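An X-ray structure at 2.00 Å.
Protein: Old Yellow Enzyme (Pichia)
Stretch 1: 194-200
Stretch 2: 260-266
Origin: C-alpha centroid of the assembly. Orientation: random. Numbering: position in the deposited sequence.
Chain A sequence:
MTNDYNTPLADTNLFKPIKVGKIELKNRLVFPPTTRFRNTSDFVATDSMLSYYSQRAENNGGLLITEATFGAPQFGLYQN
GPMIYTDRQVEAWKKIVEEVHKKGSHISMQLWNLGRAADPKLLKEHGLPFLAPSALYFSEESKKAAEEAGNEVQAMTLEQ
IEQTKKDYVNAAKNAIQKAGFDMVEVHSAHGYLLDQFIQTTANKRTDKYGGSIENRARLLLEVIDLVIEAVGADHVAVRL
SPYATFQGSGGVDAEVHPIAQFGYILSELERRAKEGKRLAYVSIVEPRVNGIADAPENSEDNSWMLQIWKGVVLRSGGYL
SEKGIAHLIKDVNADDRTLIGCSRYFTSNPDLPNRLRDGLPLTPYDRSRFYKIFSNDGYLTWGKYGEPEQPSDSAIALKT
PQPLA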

# COMPACT_ATOMS: atom_id res chain seq x y z
N LEU A 194 -16.61 12.05 -4.37
CA LEU A 194 -15.46 11.39 -4.98
C LEU A 194 -15.03 10.18 -4.16
O LEU A 194 -14.71 9.12 -4.73
N ASP A 195 -15.02 10.31 -2.83
CA ASP A 195 -14.75 9.15 -1.99
C ASP A 195 -15.78 8.05 -2.23
O ASP A 195 -15.43 6.87 -2.30
N GLN A 196 -17.05 8.43 -2.39
CA GLN A 196 -18.09 7.45 -2.71
C GLN A 196 -17.75 6.69 -3.98
O GLN A 196 -17.98 5.48 -4.07
N PHE A 197 -17.20 7.38 -4.99
CA PHE A 197 -16.75 6.68 -6.18
C PHE A 197 -15.55 5.79 -5.89
O PHE A 197 -15.39 4.74 -6.52
N ILE A 198 -14.71 6.18 -4.93
CA ILE A 198 -13.54 5.37 -4.60
C ILE A 198 -13.92 4.13 -3.80
O ILE A 198 -13.32 3.06 -3.97
N GLN A 199 -14.93 4.23 -2.94
CA GLN A 199 -15.21 3.19 -1.95
C GLN A 199 -16.02 2.05 -2.56
O GLN A 199 -17.01 2.28 -3.27
N THR A 200 -15.61 0.81 -2.27
CA THR A 200 -16.39 -0.35 -2.68
C THR A 200 -17.75 -0.38 -2.00
O THR A 200 -18.72 -0.89 -2.57
N ALA A 260 -4.36 -0.70 -1.23
CA ALA A 260 -4.31 -0.99 -2.66
C ALA A 260 -5.01 0.09 -3.48
O ALA A 260 -4.45 0.59 -4.46
N GLN A 261 -6.24 0.43 -3.11
CA GLN A 261 -7.01 1.43 -3.84
C GLN A 261 -6.33 2.79 -3.81
O GLN A 261 -5.94 3.34 -4.85
N PHE A 262 -6.17 3.34 -2.61
CA PHE A 262 -5.52 4.64 -2.46
C PHE A 262 -4.03 4.56 -2.77
O PHE A 262 -3.43 5.57 -3.16
N GLY A 263 -3.42 3.39 -2.61
CA GLY A 263 -2.06 3.20 -3.10
C GLY A 263 -1.97 3.41 -4.60
O GLY A 263 -1.03 4.04 -5.10
N TYR A 264 -2.96 2.91 -5.34
CA TYR A 264 -3.01 3.15 -6.78
C TYR A 264 -3.26 4.62 -7.08
O TYR A 264 -2.65 5.18 -8.00
N ILE A 265 -4.16 5.27 -6.33
CA ILE A 265 -4.40 6.69 -6.55
C ILE A 265 -3.11 7.49 -6.38
O ILE A 265 -2.73 8.29 -7.25
N LEU A 266 -2.41 7.27 -5.26
CA LEU A 266 -1.15 7.96 -5.02
C LEU A 266 -0.12 7.64 -6.10
O LEU A 266 0.63 8.53 -6.53

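The two stretches meet mainly through side chains: the axes of helix 194-198 and helix 260-266 come no closer than 12.2 Å, their N-to-C directions differ by 119°, and no hydrogen bond crosses between the stretches. The shortest CA-CA distance, 7.7 Å between Ile 198 CA and Gln 261 CA, marks where the backbones approach most nearly. Together the two sides bury 225 Å².

Ala 260 opens stretch 2 out of reach of the other segment; its O accepts the helical hydrogen bond from Tyr 264 N, the Ala 260 O to Tyr 264 N distance being 2.9 Å. Gln 261 is the first residue to engage. Its CA-to-CB bond points toward stretch 1, and with chi1 at -179° (t) and chi2 at 71° (p) its aliphatic CG lies 3.5 Å from Ile 198 CG2. This closest pair is carbon to carbon; OE1 and NE2 have hydrogen-bond partners elsewhere in the structure.

Phe 262 starts sideways, but chi1 of -63° (m) and chi2 of -94° bring the end of its ring nearer to stretch 1. The ring tip, CZ, meets three residues. Ile 198 CG2 sits 3.6 Å from Phe 262 CZ in an oblique approach. Near the plane of the ring, at its edge, Asp 195 OD1 lies 3.8 Å from Phe 262 CZ and Gln 199 NE2 lies 3.5 Å from the same CZ. These two polar atoms are also paired with each other: Gln 199 NE2 donates to Asp 195 OD1 at 3.1 Å with an N-H...acceptor angle of 168°, nearly linear. Asp 195 adopts chi1 t; Gln 199, whose CA-to-CB bond points away, uses m for both chi1 and chi2, and its end comes nearer. The pair thus presents a hydrogen-bonded polar border to the ring edge, although Gln 199 has already left helical phi/psi.

Gly 263 offers no side chain, and even an ideal CB would find nothing of stretch 1 within 5.5 Å. Tyr 264 (chi1 165°, t) is out of reach. One turn after Gln 261, Ile 265 points toward stretch 1 again; with chi1 m and chi2 t, its CD1 reaches 3.6 Å from Ile 198 CD1. Leu 266 is out of reach and takes no part.

Seen from stretch 1, Ile 198 is the hub. It points toward stretch 2, loses 85 Å² to it, the largest share of any residue, and its m,t rotamer brings CG2 closest to Gln 261 and Phe 262 and CD1 closest to Ile 265, though Ile 198 CG2 also lies 4.0 Å from Ile 265 CD1 and Ile 198 CD1 4.2 Å from Phe 262 CE1.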

# COMPACT_ATOMS: atom_id res chain seq x y z
CB LEU A 194 -14.31 12.38 -5.12
CG LEU A 194 -14.66 13.72 -5.76
CD1 LEU A 194 -13.40 14.43 -6.15
CD2 LEU A 194 -15.57 13.56 -6.97
CB ASP A 195 -14.75 9.57 -0.52
CG ASP A 195 -14.06 8.56 0.38
OD1 ASP A 195 -13.08 7.93 -0.08
OD2 ASP A 195 -14.50 8.39 1.53
CB GLN A 196 -19.45 8.14 -2.84
CG GLN A 196 -19.94 8.81 -1.58
CD GLN A 196 -21.02 9.83 -1.85
OE1 GLN A 196 -21.76 9.73 -2.83
NE2 GLN A 196 -21.12 10.83 -0.98
CB PHE A 197 -16.42 7.67 -7.30
CG PHE A 197 -17.60 8.02 -8.16
CD1 PHE A 197 -18.48 9.02 -7.78
CD2 PHE A 197 -17.83 7.35 -9.35
CE1 PHE A 197 -19.57 9.34 -8.57
CE2 PHE A 197 -18.91 7.66 -10.14
CZ PHE A 197 -19.79 8.66 -9.75
CB ILE A 198 -12.50 6.23 -3.85
CG1 ILE A 198 -12.02 7.38 -4.73
CG2 ILE A 198 -11.32 5.39 -3.40
CD1 ILE A 198 -11.13 8.37 -4.01
CB GLN A 199 -15.96 3.78 -0.76
CG GLN A 199 -15.18 4.83 0.01
CD GLN A 199 -14.01 4.26 0.78
OE1 GLN A 199 -13.97 3.06 1.08
NE2 GLN A 199 -13.04 5.10 1.11
CB THR A 200 -15.63 -1.64 -2.38
OG1 THR A 200 -15.27 -1.67 -0.99
CG2 THR A 200 -14.37 -1.74 -3.23
CB ALA A 260 -4.94 -2.36 -2.94
CB GLN A 261 -8.42 1.50 -3.24
CG GLN A 261 -9.37 2.47 -3.91
CD GLN A 261 -9.82 2.02 -5.28
OE1 GLN A 261 -10.54 1.03 -5.41
NE2 GLN A 261 -9.41 2.75 -6.30
CB PHE A 262 -5.75 5.18 -1.06
CG PHE A 262 -7.20 5.44 -0.74
CD1 PHE A 262 -7.74 6.69 -0.93
CD2 PHE A 262 -8.01 4.41 -0.28
CE1 PHE A 262 -9.08 6.93 -0.65
CE2 PHE A 262 -9.35 4.65 -0.00
CZ PHE A 262 -9.88 5.91 -0.19
CB TYR A 264 -4.09 2.28 -7.43
CG TYR A 264 -4.45 2.71 -8.83
CD1 TYR A 264 -3.68 2.32 -9.92
CD2 TYR A 264 -5.56 3.51 -9.07
CE1 TYR A 264 -4.01 2.72 -11.21
CE2 TYR A 264 -5.90 3.91 -10.35
CZ TYR A 264 -5.12 3.51 -11.42
OH TYR A 264 -5.45 3.91 -12.69
CB ILE A 265 -5.51 7.20 -5.61
CG1 ILE A 265 -6.84 6.55 -5.97
CG2 ILE A 265 -5.61 8.72 -5.69
CD1 ILE A 265 -7.97 6.91 -5.03
CB LEU A 266 -0.60 7.58 -3.65
CG LEU A 266 -1.35 8.12 -2.43
CD1 LEU A 266 -0.75 7.54 -1.17
CD2 LEU A 266 -1.28 9.64 -2.40